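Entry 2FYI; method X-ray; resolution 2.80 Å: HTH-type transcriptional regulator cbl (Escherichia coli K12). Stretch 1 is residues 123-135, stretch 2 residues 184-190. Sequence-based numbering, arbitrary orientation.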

# COMPACT_ATOMS: atom_id res chain seq x y z
N THR A 123 -5.56 3.56 -9.38
CA THR A 123 -6.91 3.06 -9.14
C THR A 123 -8.06 3.97 -9.59
O THR A 123 -8.98 4.32 -8.83
CB THR A 123 -7.01 2.55 -7.70
OG1 THR A 123 -5.89 1.70 -7.47
CG2 THR A 123 -8.24 1.69 -7.49
N GLY A 124 -7.98 4.37 -10.85
CA GLY A 124 -9.07 5.03 -11.53
C GLY A 124 -9.37 6.44 -11.10
O GLY A 124 -10.47 6.91 -11.27
N ARG A 125 -8.37 7.12 -10.55
CA ARG A 125 -8.56 8.44 -9.97
C ARG A 125 -9.10 9.40 -11.01
O ARG A 125 -9.86 10.33 -10.69
CB ARG A 125 -7.22 8.94 -9.40
CG ARG A 125 -7.19 10.40 -9.09
CD ARG A 125 -8.19 10.79 -8.01
NE ARG A 125 -8.18 12.24 -7.91
CZ ARG A 125 -7.33 12.95 -7.17
NH1 ARG A 125 -6.44 12.38 -6.38
NH2 ARG A 125 -7.39 14.26 -7.22
N SER A 126 -8.72 9.17 -12.26
CA SER A 126 -9.09 10.12 -13.28
C SER A 126 -10.56 9.98 -13.65
O SER A 126 -11.14 10.92 -14.18
CB SER A 126 -8.23 9.96 -14.51
OG SER A 126 -8.35 8.63 -14.92
N ARG A 127 -11.16 8.83 -13.40
CA ARG A 127 -12.59 8.74 -13.57
C ARG A 127 -13.24 9.66 -12.56
O ARG A 127 -14.26 10.28 -12.87
CB ARG A 127 -13.12 7.33 -13.37
CG ARG A 127 -12.48 6.34 -14.24
CD ARG A 127 -12.86 6.59 -15.61
NE ARG A 127 -11.71 6.34 -16.45
CZ ARG A 127 -11.47 5.20 -17.10
NH1 ARG A 127 -12.31 4.17 -17.02
NH2 ARG A 127 -10.40 5.09 -17.85
N ILE A 128 -12.66 9.74 -11.37
CA ILE A 128 -13.14 10.65 -10.34
C ILE A 128 -12.94 12.13 -10.74
O ILE A 128 -13.89 12.90 -10.76
CB ILE A 128 -12.49 10.35 -8.97
CG1 ILE A 128 -12.85 8.94 -8.50
CG2 ILE A 128 -12.92 11.38 -7.91
CD1 ILE A 128 -12.00 8.45 -7.32
N ASP A 129 -11.72 12.52 -11.09
CA ASP A 129 -11.47 13.88 -11.47
C ASP A 129 -12.38 14.30 -12.63
O ASP A 129 -12.99 15.38 -12.61
CB ASP A 129 -10.01 14.06 -11.83
CG ASP A 129 -9.08 14.13 -10.60
OD1 ASP A 129 -9.55 14.28 -9.43
OD2 ASP A 129 -7.85 14.04 -10.80
N ASP A 130 -12.47 13.46 -13.65
CA ASP A 130 -13.24 13.79 -14.84
C ASP A 130 -14.72 13.92 -14.57
O ASP A 130 -15.40 14.78 -15.12
CB ASP A 130 -13.06 12.74 -15.90
CG ASP A 130 -11.65 12.72 -16.44
OD1 ASP A 130 -10.88 13.63 -16.03
OD2 ASP A 130 -11.33 11.82 -17.27
N ALA A 131 -15.23 13.04 -13.73
CA ALA A 131 -16.62 13.13 -13.36
C ALA A 131 -16.85 14.53 -12.79
O ALA A 131 -17.73 15.23 -13.27
CB ALA A 131 -16.96 12.08 -12.36
N PHE A 132 -16.03 14.96 -11.82
CA PHE A 132 -16.19 16.26 -11.20
C PHE A 132 -15.99 17.39 -12.18
O PHE A 132 -16.74 18.39 -12.13
CB PHE A 132 -15.25 16.43 -10.03
CG PHE A 132 -15.69 15.69 -8.79
CD1 PHE A 132 -14.85 14.76 -8.18
CD2 PHE A 132 -16.95 15.90 -8.25
CE1 PHE A 132 -15.24 14.06 -7.05
CE2 PHE A 132 -17.36 15.21 -7.11
CZ PHE A 132 -16.49 14.28 -6.52
N ALA A 133 -15.00 17.28 -13.06
CA ALA A 133 -14.73 18.38 -13.99
C ALA A 133 -15.93 18.63 -14.87
O ALA A 133 -16.21 19.75 -15.22
CB ALA A 133 -13.57 18.11 -14.81
N ARG A 134 -16.65 17.58 -15.23
CA ARG A 134 -17.88 17.81 -15.97
C ARG A 134 -18.83 18.69 -15.18
O ARG A 134 -19.61 19.38 -15.77
CB ARG A 134 -18.57 16.51 -16.34
CG ARG A 134 -17.94 15.76 -17.50
CD ARG A 134 -18.54 14.32 -17.63
NE ARG A 134 -17.51 13.27 -17.73
CZ ARG A 134 -17.37 12.23 -16.88
NH1 ARG A 134 -18.20 12.07 -15.85
NH2 ARG A 134 -16.38 11.36 -17.07
N LYS A 135 -18.78 18.72 -13.85
CA LYS A 135 -19.62 19.70 -13.14
C LYS A 135 -18.94 21.03 -12.80
O LYS A 135 -19.41 21.74 -11.91
CB LYS A 135 -20.17 19.12 -11.85
CG LYS A 135 -21.04 17.96 -12.05
CD LYS A 135 -22.03 18.22 -13.11
CE LYS A 135 -22.59 16.91 -13.59
NZ LYS A 135 -24.06 17.08 -13.83
N HIS A 184 -23.72 5.22 -11.02
CA HIS A 184 -24.37 6.11 -11.93
C HIS A 184 -23.65 7.45 -12.00
O HIS A 184 -24.07 8.33 -12.71
CB HIS A 184 -25.84 6.29 -11.53
CG HIS A 184 -26.03 6.87 -10.17
ND1 HIS A 184 -25.61 6.23 -9.02
CD2 HIS A 184 -26.60 8.03 -9.76
CE1 HIS A 184 -25.90 6.98 -7.97
NE2 HIS A 184 -26.49 8.08 -8.40
N LEU A 185 -22.55 7.61 -11.29
CA LEU A 185 -21.93 8.92 -11.19
C LEU A 185 -20.54 8.94 -11.76
O LEU A 185 -20.07 9.97 -12.18
CB LEU A 185 -21.83 9.38 -9.73
CG LEU A 185 -23.14 9.49 -8.97
CD1 LEU A 185 -22.81 10.08 -7.61
CD2 LEU A 185 -24.10 10.35 -9.72
N PHE A 186 -19.87 7.80 -11.74
CA PHE A 186 -18.55 7.69 -12.33
C PHE A 186 -18.50 6.65 -13.45
O PHE A 186 -19.30 5.71 -13.47
CB PHE A 186 -17.57 7.31 -11.26
CG PHE A 186 -17.58 8.23 -10.10
CD1 PHE A 186 -16.91 9.44 -10.15
CD2 PHE A 186 -18.25 7.88 -8.94
CE1 PHE A 186 -16.91 10.31 -9.04
CE2 PHE A 186 -18.26 8.76 -7.83
CZ PHE A 186 -17.59 9.97 -7.88
N ASP A 187 -17.57 6.79 -14.38
CA ASP A 187 -17.38 5.74 -15.38
C ASP A 187 -16.62 4.53 -14.84
O ASP A 187 -15.89 4.62 -13.84
CB ASP A 187 -16.68 6.30 -16.61
CG ASP A 187 -17.55 7.29 -17.35
OD1 ASP A 187 -18.78 7.32 -17.05
OD2 ASP A 187 -17.01 8.04 -18.21
N ALA A 188 -16.81 3.40 -15.54
CA ALA A 188 -16.15 2.12 -15.25
C ALA A 188 -14.66 2.17 -15.53
O ALA A 188 -14.21 2.92 -16.37
CB ALA A 188 -16.75 1.05 -16.09
N ASN A 189 -13.91 1.34 -14.82
CA ASN A 189 -12.48 1.13 -15.08
C ASN A 189 -12.26 -0.27 -15.58
O ASN A 189 -13.14 -1.12 -15.49
CB ASN A 189 -11.70 1.32 -13.79
CG ASN A 189 -12.01 2.62 -13.11
OD1 ASN A 189 -11.47 3.67 -13.48
ND2 ASN A 189 -12.92 2.59 -12.15
N THR A 190 -11.07 -0.54 -16.10
CA THR A 190 -10.76 -1.88 -16.55
C THR A 190 -9.46 -2.35 -15.97
O THR A 190 -8.52 -1.56 -15.81
CB THR A 190 -10.58 -1.94 -18.03
OG1 THR A 190 -11.76 -1.45 -18.66
CG2 THR A 190 -10.34 -3.35 -18.44
O HOH W 1 -12.40 1.35 -18.79
O HOH W 2 -16.19 9.32 -15.02

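A helix that begins at Arg125 packs against an extended segment that runs past it. Arg127, Ile128, Ala131 and Arg134 recur at one- and three-residue steps along one side of the helix, and Gly124 precedes it. Together the stretches bury 437 Å².

The apolar part centres on Phe186, which is buried, as are Ile128 and Ala131. Its CA-to-CB bond points sideways, yet with chi1 in the m well the ring reaches the helix, where Ala131 CB lies 3.4 Å from Phe186 CD1 and Ile128 CG2 lies 4.3 Å from Phe186 CE1. Ala131 points toward the other stretch, and its methyl meets the ring where the CA atoms of Ala131 and Phe186 are 5.9 Å apart. Here the ring packs against a methyl of Ala131 and the branched side chain of Ile128.

The polar contacts lie to one side of this apolar cluster. Arg127 extends toward the segment, long enough for its NH1 to donate a very short hydrogen bond, 2.4 Å, to Ala188 O, a backbone acceptor near the guanidinium plane. Asn189 OD1 sits over one face of the same group and 3.0 Å from Arg127 CG; Asn189 is buried, its ND2 hydrogen-bonded elsewhere in the structure. Further along, Arg134 NH2 and Asp187 OD2, both on exposed residues, form a salt bridge at 3.6 Å; the oxygen lies well out of the guanidinium plane, so this direct contact is one of charge.

Water completes the joint. Water 2 donates to Arg127 O (3.0 Å) and accepts from Arg134 NH2 (2.9 Å) and Asp187 N (3.0 Å), tying helix backbone and side chain to the loop. Water 1 accepts a weak bond from Arg127 NH1 at 3.3 Å and lies 2.9 Å from Thr190 OG1.

Gly124, the N-cap residue, suits its place twice: its positive phi favours glycine, and an ideal CB would fall 2.5 Å from Asn189 OD1, a clash.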